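Local coordinates for protein arylamine n-acetyltransferase NAT (Mycobacterium tuberculosis, PDB 4BGF) that probably transfers an acetyl group from acetyl-coenzyme A to the amino group of arylamines, at residues A58-L61 / V62-R66; A167-D171 / T172-L176. All coordinates share one frame; numbering follows the deposited sequence.

Contact 1 (A58-L61 / V62-R66); sequences ADKL and VLRRR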
loop_
_atom_site.group_PDB
_atom_site.type_symbol
_atom_site.label_atom_id
_atom_site.label_comp_id
_atom_site.label_asym_id
_atom_site.label_seq_id
_atom_site.Cartn_x
_atom_site.Cartn_y
_atom_site.Cartn_z
ATOM N N ALA A 58 -5.307 -11.562 -7.551
ATOM C CA ALA A 58 -4.764 -12.769 -6.923
ATOM C C ALA A 58 -3.686 -13.371 -7.806
ATOM O O ALA A 58 -2.676 -13.844 -7.333
ATOM C CB ALA A 58 -5.859 -13.787 -6.661
ATOM N N ASP A 59 -3.894 -13.331 -9.106
ATOM C CA ASP A 59 -2.948 -13.924 -10.016
ATOM C C ASP A 59 -1.630 -13.196 -9.967
ATOM O O ASP A 59 -0.586 -13.832 -9.985
ATOM C CB ASP A 59 -3.511 -13.967 -11.435
ATOM C CG ASP A 59 -2.565 -14.614 -12.403
ATOM O OD1 ASP A 59 -2.226 -15.776 -12.162
ATOM O OD2 ASP A 59 -2.152 -13.983 -13.395
ATOM N N LYS A 60 -1.672 -11.872 -9.860
ATOM C CA LYS A 60 -0.447 -11.078 -9.772
ATOM C C LYS A 60 0.217 -11.092 -8.381
ATOM O O LYS A 60 1.364 -11.468 -8.247
ATOM C CB LYS A 60 -0.700 -9.633 -10.202
ATOM C CG LYS A 60 0.546 -8.780 -10.141
ATOM C CD LYS A 60 0.280 -7.344 -10.479
ATOM C CE LYS A 60 1.515 -6.577 -10.447
ATOM N NZ LYS A 60 1.274 -5.182 -10.967
ATOM N N LEU A 61 -0.491 -10.662 -7.352
ATOM C CA LEU A 61 0.131 -10.531 -6.054
ATOM C C LEU A 61 0.310 -11.856 -5.341
ATOM O O LEU A 61 1.111 -11.945 -4.430
ATOM C CB LEU A 61 -0.676 -9.603 -5.170
ATOM C CG LEU A 61 -0.429 -8.105 -5.316
ATOM C CD1 LEU A 61 -0.725 -7.693 -6.701
ATOM C CD2 LEU A 61 -1.338 -7.351 -4.383
ATOM N N VAL A 62 -0.443 -12.882 -5.718
ATOM C CA VAL A 62 -0.285 -14.170 -5.030
ATOM C C VAL A 62 0.443 -15.197 -5.863
ATOM O O VAL A 62 1.485 -15.663 -5.454
ATOM C CB VAL A 62 -1.601 -14.765 -4.513
ATOM C CG1 VAL A 62 -1.305 -16.043 -3.729
ATOM C CG2 VAL A 62 -2.309 -13.749 -3.628
ATOM N N LEU A 63 -0.111 -15.574 -7.006
ATOM C CA LEU A 63 0.498 -16.623 -7.772
ATOM C C LEU A 63 1.847 -16.167 -8.252
ATOM O O LEU A 63 2.840 -16.872 -8.082
ATOM C CB LEU A 63 -0.357 -17.021 -8.962
ATOM C CG LEU A 63 0.302 -18.049 -9.896
ATOM C CD1 LEU A 63 0.500 -19.394 -9.185
ATOM C CD2 LEU A 63 -0.485 -18.232 -11.181
ATOM N N ARG A 64 1.881 -14.981 -8.853
ATOM C CA ARG A 64 3.043 -14.575 -9.600
ATOM C C ARG A 64 4.140 -14.027 -8.717
ATOM O O ARG A 64 5.220 -13.721 -9.207
ATOM C CB ARG A 64 2.673 -13.576 -10.682
ATOM C CG ARG A 64 2.192 -14.228 -11.977
ATOM C CD ARG A 64 1.302 -13.316 -12.783
ATOM N NE ARG A 64 1.990 -12.123 -13.249
ATOM C CZ ARG A 64 1.377 -11.028 -13.676
ATOM N NH1 ARG A 64 0.052 -10.987 -13.674
ATOM N NH2 ARG A 64 2.080 -9.982 -14.090
ATOM N N ARG A 65 3.856 -13.930 -7.422
ATOM C CA ARG A 65 4.792 -13.386 -6.436
ATOM C C ARG A 65 5.276 -11.965 -6.758
ATOM O O ARG A 65 6.462 -11.663 -6.650
ATOM C CB ARG A 65 5.972 -14.344 -6.232
ATOM C CG ARG A 65 5.564 -15.709 -5.624
ATOM C CD ARG A 65 6.718 -16.716 -5.640
ATOM N NE ARG A 65 7.685 -16.457 -4.564
ATOM C CZ ARG A 65 8.353 -17.400 -3.889
ATOM N NH1 ARG A 65 8.193 -18.692 -4.161
ATOM N NH2 ARG A 65 9.194 -17.053 -2.929
ATOM N N ARG A 66 4.330 -11.102 -7.132
ATOM C CA ARG A 66 4.599 -9.709 -7.440
ATOM C C ARG A 66 4.026 -8.865 -6.339
ATOM O O ARG A 66 3.273 -9.355 -5.505
ATOM C CB ARG A 66 3.939 -9.309 -8.753
ATOM C CG ARG A 66 4.616 -9.833 -9.986
ATOM C CD ARG A 66 5.853 -9.024 -10.335
ATOM N NE ARG A 66 5.586 -7.605 -10.542
ATOM C CZ ARG A 66 5.175 -7.050 -11.682
ATOM N NH1 ARG A 66 4.958 -7.761 -12.775
ATOM N NH2 ARG A 66 4.982 -5.753 -11.719
#
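Ala-58 O receives two backbone N-H groups from the following turn, Val-62 N at 2.9 Å and Leu-63 N at 3.1 Å. The first has i to i+4 helical spacing but is bent, with Val-62 N above the carbonyl plane; the second spans five residues and is straighter. Arg-64 N bonds to Asp-59 O over the same wider, pi-type spacing (2.9 Å), and Arg-66 N reaches back six residues to Lys-60 O at 3.2 Å. The spacing thus grows from four to six residues as helix 54-63 ends. Arg-65 is the first residue to leave helical angles, with a positive phi of 56°. Arg-66 O, just past this residue, takes a CA-H...O contact from Leu-61 CA at 3.4 Å.

The ionic contacts follow this turn. A chi1 of -178° sets Asp-59 CG beside its own carbonyl carbon, from where OD2 comes 3.7 Å from Arg-64 NH1, only a long salt bridge. OD2 lies at the guanidinium edge, but the two planes are 51° apart, so the groups are not paired flat. The stronger partner of Arg-64 is Asp-259.

Nonpolar packing accompanies the charges. The extended Lys-60 chain lays its CG over one face of the Arg-64 guanidinium and its CE over a face of that of Arg-66, offset toward the rim. Lys-60 CG also meets Arg-66 CB at 3.7 Å. Lys-60 NZ and Arg-66 NH2 end near each other among acids: Glu-72 takes the lysine, while Glu-39, Asp-42 and Asp-259 bind the arginine, probably balancing both charges.

Together the lengthening bonds and the positive phi of Arg-65 mark a widened, pi-type helix C-terminus; Lys-60 and the arginines just after the helix tie it by ion pairs to neighbouring segments of the N-acetyltransferase fold.

Contact 2 (A167-D171 / T172-L176); sequences AMVRD and TWQTL
The tight beta hairpin joining strands 162-168 and 173-179 ends in two cross-strand pairs, Ala-167 with Gln-174 and Met-168 with Trp-173. Ala-167 and Gln-174 form an antiparallel hydrogen-bonded pair, with Ala-167 N to Gln-174 O at 3.0 Å and Gln-174 N to Ala-167 O at 2.7 Å. Nearer the tip, Val-169 N bonds to Thr-172 O (2.9 Å). Arg-170 and Asp-171 fill the two central turn positions, both with positive phi (71° and 59°), close to a type I' turn. Thr-172 adds a side-chain link: with OG1 between its own N and carbonyl carbon (chi1 52°), the hydroxyl hydrogen-bonds to Val-169 O, at a 2.5 Å separation so short that its exact length is doubtful.

Met-168 and Trp-173, a non-hydrogen-bonded pair, meet on one face of the sheet, their side chains crossing at about a right angle. Bends in the Met-168 chain at its second and third torsions bring CE over the indole, 3.3 Å from the centroid of the five-membered ring and nearly on its normal, a CH-pi contact. SD stands farther above the same ring, at 4.8 Å. Arg-155 adds a cation-pi contact to this indole.

The other face carries Ala-167 and Gln-174. Gln-174 OE1 lies 3.3 Å from Val-169 CB and also accepts a weak hydrogen bond from Trp-97. Ala-167 CB packs on Leu-176 CD1 at 3.9 Å.

A two-residue type I'-like turn, with the Met-aromatic pair on one face of the strands it joins, is typical of a short antiparallel hairpin, here projecting from the antiparallel sheet of the enzyme.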
loop_
_atom_site.group_PDB
_atom_site.type_symbol
_atom_site.label_atom_id
_atom_site.label_comp_id
_atom_site.label_asym_id
_atom_site.label_seq_id
_atom_site.Cartn_x
_atom_site.Cartn_y
_atom_site.Cartn_z
ATOM N N ALA A 167 0.394 10.613 10.629
ATOM C CA ALA A 167 1.403 9.773 11.291
ATOM C C ALA A 167 2.413 10.613 12.072
ATOM O O ALA A 167 2.822 11.681 11.612
ATOM C CB ALA A 167 2.136 8.949 10.289
ATOM N N MET A 168 2.813 10.113 13.241
ATOM C CA MET A 168 3.820 10.756 14.069
ATOM C C MET A 168 5.183 10.317 13.568
ATOM O O MET A 168 5.634 9.236 13.890
ATOM C CB MET A 168 3.619 10.328 15.518
ATOM C CG MET A 168 4.670 10.803 16.498
ATOM S SD MET A 168 5.005 12.556 16.376
ATOM C CE MET A 168 3.513 13.310 16.989
ATOM N N VAL A 169 5.817 11.146 12.747
ATOM C CA VAL A 169 7.123 10.844 12.168
ATOM C C VAL A 169 8.096 11.944 12.558
ATOM O O VAL A 169 7.994 13.065 12.067
ATOM C CB VAL A 169 7.072 10.796 10.613
ATOM C CG1 VAL A 169 8.372 10.251 10.050
ATOM C CG2 VAL A 169 5.914 9.958 10.123
ATOM N N ARG A 170 9.025 11.611 13.455
ATOM C CA ARG A 170 10.077 12.522 13.926
ATOM C C ARG A 170 9.558 13.638 14.814
ATOM O O ARG A 170 9.929 14.799 14.647
ATOM C CB ARG A 170 10.864 13.167 12.773
ATOM C CG ARG A 170 11.534 12.208 11.824
ATOM C CD ARG A 170 12.408 12.959 10.827
ATOM N NE ARG A 170 12.980 12.072 9.809
ATOM C CZ ARG A 170 12.634 12.039 8.517
ATOM N NH1 ARG A 170 11.707 12.852 8.023
ATOM N NH2 ARG A 170 13.232 11.176 7.705
ATOM N N ASP A 171 8.726 13.285 15.780
ATOM C CA ASP A 171 8.184 14.275 16.690
ATOM C C ASP A 171 7.412 15.364 15.949
ATOM O O ASP A 171 7.308 16.497 16.399
ATOM C CB ASP A 171 9.315 14.862 17.530
ATOM C CG ASP A 171 10.063 13.793 18.306
ATOM O OD1 ASP A 171 9.541 12.656 18.383
ATOM O OD2 ASP A 171 11.162 14.084 18.837
ATOM N N THR A 172 6.872 15.004 14.797
ATOM C CA THR A 172 5.968 15.873 14.072
ATOM C C THR A 172 4.815 15.014 13.622
ATOM O O THR A 172 5.036 13.910 13.145
ATOM C CB THR A 172 6.662 16.473 12.841
ATOM O OG1 THR A 172 7.245 15.425 12.065
ATOM C CG2 THR A 172 7.759 17.397 13.274
ATOM N N TRP A 173 3.585 15.477 13.812
ATOM C CA TRP A 173 2.454 14.873 13.112
ATOM C C TRP A 173 2.509 15.238 11.623
ATOM O O TRP A 173 2.519 16.419 11.268
ATOM C CB TRP A 173 1.143 15.338 13.717
ATOM C CG TRP A 173 0.754 14.615 14.946
ATOM C CD1 TRP A 173 0.696 15.132 16.204
ATOM C CD2 TRP A 173 0.362 13.237 15.059
ATOM N NE1 TRP A 173 0.300 14.164 17.095
ATOM C CE2 TRP A 173 0.084 12.994 16.413
ATOM C CE3 TRP A 173 0.214 12.191 14.151
ATOM C CZ2 TRP A 173 -0.332 11.752 16.877
ATOM C CZ3 TRP A 173 -0.200 10.953 14.624
ATOM C CH2 TRP A 173 -0.462 10.747 15.970
ATOM N N GLN A 174 2.563 14.224 10.756
ATOM C CA GLN A 174 2.680 14.428 9.303
ATOM C C GLN A 174 1.440 13.941 8.564
ATOM O O GLN A 174 1.033 12.805 8.717
ATOM C CB GLN A 174 3.926 13.717 8.769
ATOM C CG GLN A 174 5.189 14.560 8.800
ATOM C CD GLN A 174 6.356 13.896 8.109
ATOM O OE1 GLN A 174 6.413 12.678 8.011
ATOM N NE2 GLN A 174 7.297 14.695 7.629
ATOM N N THR A 175 0.859 14.795 7.734
ATOM C CA THR A 175 -0.409 14.489 7.076
ATOM C C THR A 175 -0.181 13.665 5.812
ATOM O O THR A 175 0.537 14.061 4.907
ATOM C CB THR A 175 -1.211 15.776 6.766
ATOM O OG1 THR A 175 -1.530 16.464 7.990
ATOM C CG2 THR A 175 -2.491 15.437 6.063
ATOM N N LEU A 176 -0.773 12.488 5.780
ATOM C CA LEU A 176 -0.535 11.562 4.683
ATOM C C LEU A 176 -1.507 11.793 3.532
ATOM O O LEU A 176 -1.099 12.036 2.398
ATOM C CB LEU A 176 -0.617 10.139 5.205
ATOM C CG LEU A 176 0.282 9.957 6.427
ATOM C CD1 LEU A 176 0.136 8.555 6.955
ATOM C CD2 LEU A 176 1.756 10.262 6.118
#

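Contacts 1 and 2 lie on opposite sides of the chain's centre, their own centres 33 Å apart and their nearest atoms about 20 Å apart, so neither touches the other. Contact 1 comes first along the chain, ending helix 54-63 in the helical N-terminal part; contact 2 follows about a hundred residues later, at the tip of a hairpin in the seven-strand antiparallel sheet. They share no helix or strand, although both are parts of the same N-acetyltransferase chain. Between them in sequence come Cys-70, His-110 and Asp-127, probably the catalytic triad of this family. Contact 1 is the end of a helix and contact 2 a hairpin turn; they belong to separate parts of the fold.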